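Local coordinates for protein pectinesterase (Aspergillus niger, PDB 5C1E) that hydrolyses the methyl esters of galacturonosyl units in pectin, releasing methanol and leaving free carboxylates along the polysaccharide, at residues C133-Y138 / Q149-C154; M155-V160 / D175-G180; G220-V225 / D250-L255. All coordinates share one frame; numbering follows the deposited sequence. Where two conformers were deposited one is given.

How the contacts relate
The three contacts follow one another along the chain of a parallel beta-helix. Contact 1 packs the start of strand 134-136 on the end of strand 148-152, from the next coil and a different sheet. Contact 2 lies within the sheet of 134-136, where 134-136, 155-158 and 175-178 are successive neighbours. The centres of contacts 1 and 2 are about 10 Å apart, and they meet directly, C154 O lying 2.8 Å from D175 N in a probable hydrogen bond. Contact 3 joins two surface loops, its nearest atoms about 5 Å from contact 2. Contacts 2 and 3 thus approach D161, the predicted active-site residue, from two parts of the chain, with contact 1 away from it.

Contact 1 (C133-Y138 / Q149-C154); sequences CQFSGY and QYYSNC. With SO4 (sulfate ion), chain C.
F135 and Y151 meet inside the coil as an offset edge-to-face pair, the CD2-CE2 edge of the tyrosine turned to the face of the phenylalanine. The rings stand at 72°, their centroids 5.7 Å apart, and touch where Y151 CD2 comes to 3.8 Å from F135 CE2. The F135 side chain heads for the other segment from its CB; Y151 starts out across that direction and only its ring comes near. There chi1 of -65° sets CG beside the backbone N, anti to the carbonyl carbon. The phenol is anchored at its far end: Y151 OH donates to Q149 OE1 at 2.8 Å, close to the line of the amide C=O. Rings of F130 and F171 stack on Y151 from neighbouring coils.

C154 fills the corner beside this pair. Its SG lies near the plane of the F135 ring, 4.0 Å from CE2, a sulfur-aromatic contact at the edge. The same sulfur accepts a hydrogen bond from C133 N at 3.5 Å and 156°, while C154 CA packs 3.1 Å from C133 O in a CA-H...O contact. On the other side of the strand Y150 OH gives a 2.6 Å hydrogen bond to O3 of a sulfate ion, which K283 and W170 also bind.

Between S152 and C154 the chain bends at N153, left-handed helical. C133 and C154, just before the neighbouring strands 134-136 and 155-158, stack coil on coil at this corner. Such a turn between sheets, with aromatic side chains stacked inside from coil to coil, is characteristic of the right-handed parallel beta-helix.

Contact 2 (M155-V160 / D175-G180); sequences MIEGAV and DIVSNG
Strands 155-158 and 175-178 run parallel with axes 4.7 Å apart, M155 to G158 lying beside D175 to S178, joined by an unbroken ladder that includes I156 N to D175 O and V177 N to I156 O, both at 2.9 Å. The ladder ends with N179 N donating to G158 O at 2.8 Å from above the carbonyl plane.

M155, E157 and V177 share one face. M155 leaves with CG anti to the backbone N (chi1 -165°), and a bend at chi2 brings SD to 3.6 Å from V177 CG2. E157 stays extended past CG and crosses N179 at about a right angle, OE1 resting 3.5 Å from N179 CB. One water accepts from N179 ND2 and donates weakly to E157 OE1; N179 ND2 also bonds to G137 O, just past strand 134-136. On the opposite face I156 CD1 meets I176 CG1 at 4.3 Å.

Where the strands end, S178 OG donates to a second water at 2.6 Å, and this water donates to A159 O and G180 O. S178 OG is also bonded to Y162 OH. Water and hydroxyl thus tie together backbone carbonyls that leave the ladder, just before the chain reaches D161.

Contact 3 (G220-V225 / D250-L255); sequences GRPWRV and DGATPL. With SO4 (sulfate ion), chain D; SO4 (sulfate ion), chain F; ACT (acetate ion), chain M.
V225 turns CG1 beside its backbone N (chi1 -64°), bringing that methyl to 3.8 Å from D250 O and close over A252 CA, while chi1 of 62° at T253 swings OG1 back toward V225 O. The main tie is backbone to backbone: T253 N donates to V225 O at 2.8 Å, in the carbonyl plane, and the threonine hydroxyl adds at most a weak, unsettled bond to the same oxygen. The P222 ring packs on A252, its CG 3.5 Å from the alanine CB, with P254 CB more loosely beside P222 CB.

The same loop presents its polar side chains to anions. A bend at chi2 turns R224 CD back; R224 CZ sits above one face of the W223 ring, offset toward the rim. R224 NH2 donates to W223 O at 2.9 Å and helps to hold the group there, the donor lying above the carbonyl plane. A sulfate is held by W223 NE1, to O1 at 3.0 Å, by R224 NH1, to O3 at 2.9 Å and 172°, and by R224 NH2, to O4. A second sulfate receives R224 NE and NH1 on its O1. R221 reaches elsewhere: its NE forms a salt bridge with D161, the predicted active-site residue, and R221 NH1 donates to the acetate O at 3.0 Å.

GRPW is a signature sequence of pectinesterases. P222, A252, P254 and the T253-V225 bond join the two loops. The sulfates, like the acetate probably from the crystallisation liquor, mark an anion-accepting patch at W223 and R224 that may receive pectin carboxylates; beside D161 lie R221 and its acetate.

Contact 1 (C133-Y138 / Q149-C154)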
# COMPACT_ATOMS: atom_id res chain seq x y z
N CYS A 133 -7.17 -3.92 -3.82
CA CYS A 133 -7.35 -3.89 -2.37
C CYS A 133 -7.55 -2.45 -1.86
O CYS A 133 -7.20 -1.48 -2.54
CB CYS A 133 -6.12 -4.50 -1.67
SG CYS A 133 -5.89 -6.25 -1.97
N GLN A 134 -8.11 -2.33 -0.67
CA GLN A 134 -8.15 -1.05 0.01
C GLN A 134 -7.35 -1.10 1.30
O GLN A 134 -7.40 -2.10 2.04
CB GLN A 134 -9.58 -0.62 0.33
CG GLN A 134 -10.51 -0.61 -0.87
CD GLN A 134 -11.87 -0.01 -0.54
OE1 GLN A 134 -11.94 1.05 0.10
NE2 GLN A 134 -12.97 -0.66 -1.00
N PHE A 135 -6.67 0.00 1.59
CA PHE A 135 -5.94 0.15 2.82
C PHE A 135 -6.31 1.49 3.42
O PHE A 135 -6.08 2.53 2.79
CB PHE A 135 -4.43 0.05 2.59
CG PHE A 135 -4.03 -1.11 1.74
CD1 PHE A 135 -3.75 -2.33 2.33
CD2 PHE A 135 -3.91 -0.98 0.37
CE1 PHE A 135 -3.38 -3.41 1.56
CE2 PHE A 135 -3.53 -2.06 -0.40
CZ PHE A 135 -3.28 -3.27 0.20
N SER A 136 -6.86 1.46 4.63
CA SER A 136 -7.42 2.65 5.26
C SER A 136 -6.91 2.90 6.67
O SER A 136 -6.84 1.98 7.50
CB SER A 136 -8.95 2.55 5.27
OG SER A 136 -9.46 2.54 3.95
N GLY A 137 -6.53 4.15 6.92
CA GLY A 137 -6.12 4.61 8.25
C GLY A 137 -6.03 6.12 8.24
O GLY A 137 -6.72 6.77 7.44
N TYR A 138 -5.22 6.69 9.14
CA TYR A 138 -4.99 8.13 9.18
C TYR A 138 -3.48 8.38 9.17
O TYR A 138 -2.93 8.86 8.16
CB TYR A 138 -5.68 8.77 10.40
CG TYR A 138 -5.69 10.26 10.29
CD1 TYR A 138 -6.72 10.92 9.60
CD2 TYR A 138 -4.65 11.02 10.81
CE1 TYR A 138 -6.71 12.29 9.47
CE2 TYR A 138 -4.64 12.40 10.69
CZ TYR A 138 -5.69 13.03 10.01
OH TYR A 138 -5.69 14.40 9.86
N GLN A 149 7.61 -4.74 -3.83
CA GLN A 149 6.17 -4.76 -3.67
C GLN A 149 5.51 -4.06 -4.83
O GLN A 149 6.04 -3.07 -5.36
CB GLN A 149 5.75 -4.10 -2.36
CG GLN A 149 6.44 -4.68 -1.14
CD GLN A 149 5.97 -4.08 0.17
OE1 GLN A 149 4.85 -3.58 0.30
NE2 GLN A 149 6.82 -4.17 1.17
N TYR A 150 4.33 -4.56 -5.20
CA TYR A 150 3.58 -4.07 -6.33
C TYR A 150 2.11 -3.92 -5.94
O TYR A 150 1.50 -4.87 -5.43
CB TYR A 150 3.76 -5.04 -7.51
CG TYR A 150 2.95 -4.71 -8.74
CD1 TYR A 150 3.39 -3.77 -9.65
CD2 TYR A 150 1.76 -5.37 -9.00
CE1 TYR A 150 2.65 -3.48 -10.79
CE2 TYR A 150 1.02 -5.10 -10.14
CZ TYR A 150 1.46 -4.15 -11.02
OH TYR A 150 0.71 -3.90 -12.13
N TYR A 151 1.56 -2.72 -6.14
CA TYR A 151 0.16 -2.41 -5.82
C TYR A 151 -0.51 -1.93 -7.09
O TYR A 151 -0.07 -0.96 -7.68
CB TYR A 151 0.05 -1.31 -4.73
CG TYR A 151 0.60 -1.73 -3.38
CD1 TYR A 151 1.97 -1.82 -3.16
CD2 TYR A 151 -0.26 -2.04 -2.33
CE1 TYR A 151 2.46 -2.23 -1.94
CE2 TYR A 151 0.23 -2.44 -1.09
CZ TYR A 151 1.60 -2.56 -0.91
OH TYR A 151 2.09 -2.95 0.31
N SER A 152 -1.57 -2.62 -7.50
CA SER A 152 -2.31 -2.25 -8.70
C SER A 152 -3.79 -2.07 -8.44
O SER A 152 -4.43 -2.94 -7.86
CB SER A 152 -2.16 -3.32 -9.80
OG SER A 152 -2.79 -2.84 -10.98
N ASN A 153 -4.35 -0.96 -8.90
CA ASN A 153 -5.79 -0.72 -8.77
C ASN A 153 -6.27 -0.81 -7.33
O ASN A 153 -7.38 -1.29 -7.04
CB ASN A 153 -6.58 -1.64 -9.69
CG ASN A 153 -6.43 -1.24 -11.14
OD1 ASN A 153 -7.22 -0.47 -11.65
ND2 ASN A 153 -5.36 -1.72 -11.78
N CYS A 154 -5.43 -0.30 -6.43
CA CYS A 154 -5.74 -0.26 -5.03
C CYS A 154 -6.16 1.15 -4.63
O CYS A 154 -5.97 2.12 -5.37
CB CYS A 154 -4.54 -0.70 -4.19
SG CYS A 154 -4.06 -2.44 -4.37
S SO4 C . 1.71 -1.25 -14.38
O1 SO4 C . 0.66 -1.17 -15.45
O2 SO4 C . 1.22 -0.50 -13.19
O3 SO4 C . 2.01 -2.66 -14.00
O4 SO4 C . 2.96 -0.66 -14.91

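Contact 2 (M155-V160 / D175-G180)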
# COMPACT_ATOMS: atom_id res chain seq x y z
N MET A 155 -6.74 1.24 -3.43
CA MET A 155 -7.10 2.50 -2.83
C MET A 155 -6.31 2.58 -1.54
O MET A 155 -6.47 1.70 -0.67
CB MET A 155 -8.60 2.53 -2.58
CG MET A 155 -9.20 3.90 -2.28
SD MET A 155 -8.74 4.64 -0.71
CE MET A 155 -9.32 3.42 0.48
N ILE A 156 -5.46 3.60 -1.41
CA ILE A 156 -4.67 3.81 -0.19
C ILE A 156 -5.09 5.14 0.42
O ILE A 156 -4.91 6.20 -0.21
CB ILE A 156 -3.14 3.79 -0.44
CG1 ILE A 156 -2.73 2.48 -1.09
CG2 ILE A 156 -2.37 3.87 0.88
CD1 ILE A 156 -2.52 2.59 -2.57
N GLU A 157 -5.61 5.08 1.64
CA GLU A 157 -6.16 6.27 2.30
C GLU A 157 -5.50 6.56 3.63
O GLU A 157 -5.28 5.66 4.46
CB GLU A 157 -7.66 6.11 2.52
CG GLU A 157 -8.33 7.37 3.04
CD GLU A 157 -9.85 7.36 3.00
OE1 GLU A 157 -10.44 8.41 3.31
OE2 GLU A 157 -10.45 6.33 2.68
N GLY A 158 -5.24 7.85 3.84
CA GLY A 158 -4.70 8.36 5.09
C GLY A 158 -4.38 9.83 4.97
O GLY A 158 -4.78 10.51 4.02
N ALA A 159 -3.64 10.33 5.95
CA ALA A 159 -3.30 11.73 6.03
C ALA A 159 -1.81 11.99 6.27
O ALA A 159 -1.23 12.87 5.64
CB ALA A 159 -4.10 12.38 7.14
N VAL A 160 -1.24 11.25 7.22
CA VAL A 160 0.09 11.51 7.71
C VAL A 160 1.01 10.31 7.50
O VAL A 160 0.83 9.25 8.11
CB VAL A 160 0.04 11.87 9.20
CG1 VAL A 160 1.45 12.09 9.76
CG2 VAL A 160 -0.81 13.12 9.37
N ASP A 175 -5.79 4.68 -6.52
CA ASP A 175 -6.35 5.90 -5.99
C ASP A 175 -5.69 6.13 -4.65
O ASP A 175 -5.78 5.29 -3.76
CB ASP A 175 -7.88 5.82 -5.86
CG ASP A 175 -8.59 5.92 -7.21
OD1 ASP A 175 -8.07 6.57 -8.15
OD2 ASP A 175 -9.68 5.35 -7.34
N ILE A 176 -5.01 7.26 -4.52
CA ILE A 176 -4.32 7.62 -3.31
C ILE A 176 -5.09 8.80 -2.73
O ILE A 176 -5.15 9.88 -3.34
CB ILE A 176 -2.84 7.92 -3.61
CG1 ILE A 176 -2.15 6.64 -4.07
CG2 ILE A 176 -2.15 8.55 -2.41
CD1 ILE A 176 -0.78 6.85 -4.68
N VAL A 177 -5.71 8.57 -1.58
CA VAL A 177 -6.79 9.40 -1.06
C VAL A 177 -6.41 9.98 0.30
O VAL A 177 -6.28 9.25 1.26
CB VAL A 177 -8.09 8.59 -0.92
CG1 VAL A 177 -9.25 9.49 -0.47
CG2 VAL A 177 -8.43 7.89 -2.24
N SER A 178 -6.23 11.30 0.37
CA SER A 178 -5.90 11.96 1.64
C SER A 178 -7.17 12.33 2.42
O SER A 178 -8.07 13.00 1.88
CB SER A 178 -5.05 13.23 1.42
OG SER A 178 -3.69 12.94 1.16
N ASN A 179 -7.23 11.93 3.70
CA ASN A 179 -8.36 12.27 4.58
C ASN A 179 -7.98 13.28 5.68
O ASN A 179 -8.72 13.45 6.66
CB ASN A 179 -9.01 11.02 5.20
CG ASN A 179 -8.03 10.17 5.97
OD1 ASN A 179 -6.87 10.54 6.13
ND2 ASN A 179 -8.49 9.02 6.45
N GLY A 180 -6.84 13.93 5.50
CA GLY A 180 -6.34 14.93 6.43
C GLY A 180 -5.07 15.56 5.87
O GLY A 180 -4.52 15.07 4.89
O HOH W 1 -11.40 8.42 6.53
O HOH W 2 -2.51 13.85 3.34

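Contact 3 (G220-V225 / D250-L255)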
# COMPACT_ATOMS: atom_id res chain seq x y z
N GLY A 220 5.42 14.14 -0.27
CA GLY A 220 6.21 13.38 0.67
C GLY A 220 7.10 14.22 1.55
O GLY A 220 7.24 15.45 1.38
N ARG A 221 7.67 13.52 2.53
CA ARG A 221 8.76 14.05 3.33
C ARG A 221 9.72 12.91 3.67
O ARG A 221 9.33 11.73 3.63
CB ARG A 221 8.23 14.77 4.56
CG ARG A 221 7.44 13.88 5.51
CD ARG A 221 6.89 14.69 6.67
NE ARG A 221 6.36 13.82 7.71
CZ ARG A 221 6.31 14.14 9.00
NH1 ARG A 221 6.76 15.32 9.41
NH2 ARG A 221 5.82 13.29 9.88
N PRO A 222 10.98 13.24 3.97
CA PRO A 222 11.98 12.16 4.12
C PRO A 222 12.07 11.61 5.53
O PRO A 222 12.59 12.28 6.44
CB PRO A 222 13.29 12.84 3.71
CG PRO A 222 13.08 14.28 3.97
CD PRO A 222 11.61 14.57 3.87
N TRP A 223 11.61 10.38 5.72
CA TRP A 223 11.69 9.75 7.03
C TRP A 223 13.17 9.50 7.36
O TRP A 223 13.57 9.61 8.51
CB TRP A 223 10.84 8.49 7.07
CG TRP A 223 10.72 7.85 8.41
CD1 TRP A 223 10.92 8.43 9.62
CD2 TRP A 223 10.30 6.50 8.67
NE1 TRP A 223 10.71 7.52 10.62
CE2 TRP A 223 10.32 6.33 10.06
CE3 TRP A 223 9.92 5.43 7.87
CZ2 TRP A 223 9.98 5.12 10.67
CZ3 TRP A 223 9.59 4.21 8.47
CH2 TRP A 223 9.63 4.07 9.85
N ARG A 224 13.97 9.17 6.35
CA ARG A 224 15.43 9.11 6.47
C ARG A 224 16.03 9.90 5.32
O ARG A 224 15.30 10.32 4.41
CB ARG A 224 15.92 7.66 6.46
CG ARG A 224 15.39 6.81 7.62
CD ARG A 224 16.16 7.08 8.89
NE ARG A 224 15.71 6.23 9.99
CZ ARG A 224 14.68 6.50 10.79
NH1 ARG A 224 14.35 5.66 11.76
NH2 ARG A 224 13.96 7.61 10.63
N VAL A 225 17.35 10.07 5.33
CA VAL A 225 17.98 11.15 4.56
C VAL A 225 18.04 10.90 3.04
O VAL A 225 18.28 11.85 2.27
CB VAL A 225 19.38 11.50 5.08
CG1 VAL A 225 19.31 12.06 6.49
CG2 VAL A 225 20.32 10.29 5.04
N ASP A 250 16.49 15.62 9.67
CA ASP A 250 17.46 16.70 9.55
C ASP A 250 18.62 16.28 8.64
O ASP A 250 19.10 15.16 8.73
CB ASP A 250 18.00 17.14 10.90
CG ASP A 250 18.92 18.32 10.77
OD1 ASP A 250 18.41 19.41 10.42
OD2 ASP A 250 20.14 18.16 10.98
N GLY A 251 19.03 17.18 7.75
CA GLY A 251 20.16 16.91 6.85
C GLY A 251 19.79 15.99 5.70
O GLY A 251 20.67 15.39 5.08
N ALA A 252 18.50 15.89 5.41
CA ALA A 252 18.02 15.00 4.36
C ALA A 252 18.44 15.53 3.00
O ALA A 252 18.48 16.74 2.76
CB ALA A 252 16.52 14.86 4.42
N THR A 253 18.71 14.59 2.10
CA THR A 253 18.98 14.89 0.69
C THR A 253 18.13 13.97 -0.15
O THR A 253 18.62 13.05 -0.80
CB THR A 253 20.47 14.72 0.34
OG1 THR A 253 20.86 13.35 0.54
CG2 THR A 253 21.36 15.66 1.20
N PRO A 254 16.80 14.20 -0.15
CA PRO A 254 15.91 13.26 -0.82
C PRO A 254 16.07 13.30 -2.33
O PRO A 254 16.50 14.32 -2.88
CB PRO A 254 14.51 13.75 -0.43
CG PRO A 254 14.68 15.19 -0.18
CD PRO A 254 16.06 15.31 0.46
N LEU A 255 15.72 12.20 -2.96
CA LEU A 255 15.65 12.11 -4.42
C LEU A 255 14.16 12.06 -4.80
O LEU A 255 13.52 10.99 -4.85
CB LEU A 255 16.40 10.88 -4.93
CG LEU A 255 17.92 10.81 -4.73
CD1 LEU A 255 18.60 12.10 -5.17
CD2 LEU A 255 18.29 10.53 -3.28
S SO4 D . 11.94 7.64 13.98
O1 SO4 D . 10.53 7.88 13.60
O2 SO4 D . 12.10 7.91 15.42
O3 SO4 D . 12.27 6.24 13.70
O4 SO4 D . 12.80 8.57 13.21
S SO4 F . 17.91 3.70 11.84
O1 SO4 F . 16.60 3.33 11.24
O2 SO4 F . 17.79 3.69 13.32
O3 SO4 F . 18.93 2.73 11.41
O4 SO4 F . 18.30 5.05 11.36
C ACT M . 9.03 15.25 12.35
O ACT M . 7.83 15.59 12.22
OXT ACT M . 9.98 15.97 11.98
CH3 ACT M . 9.33 13.92 12.98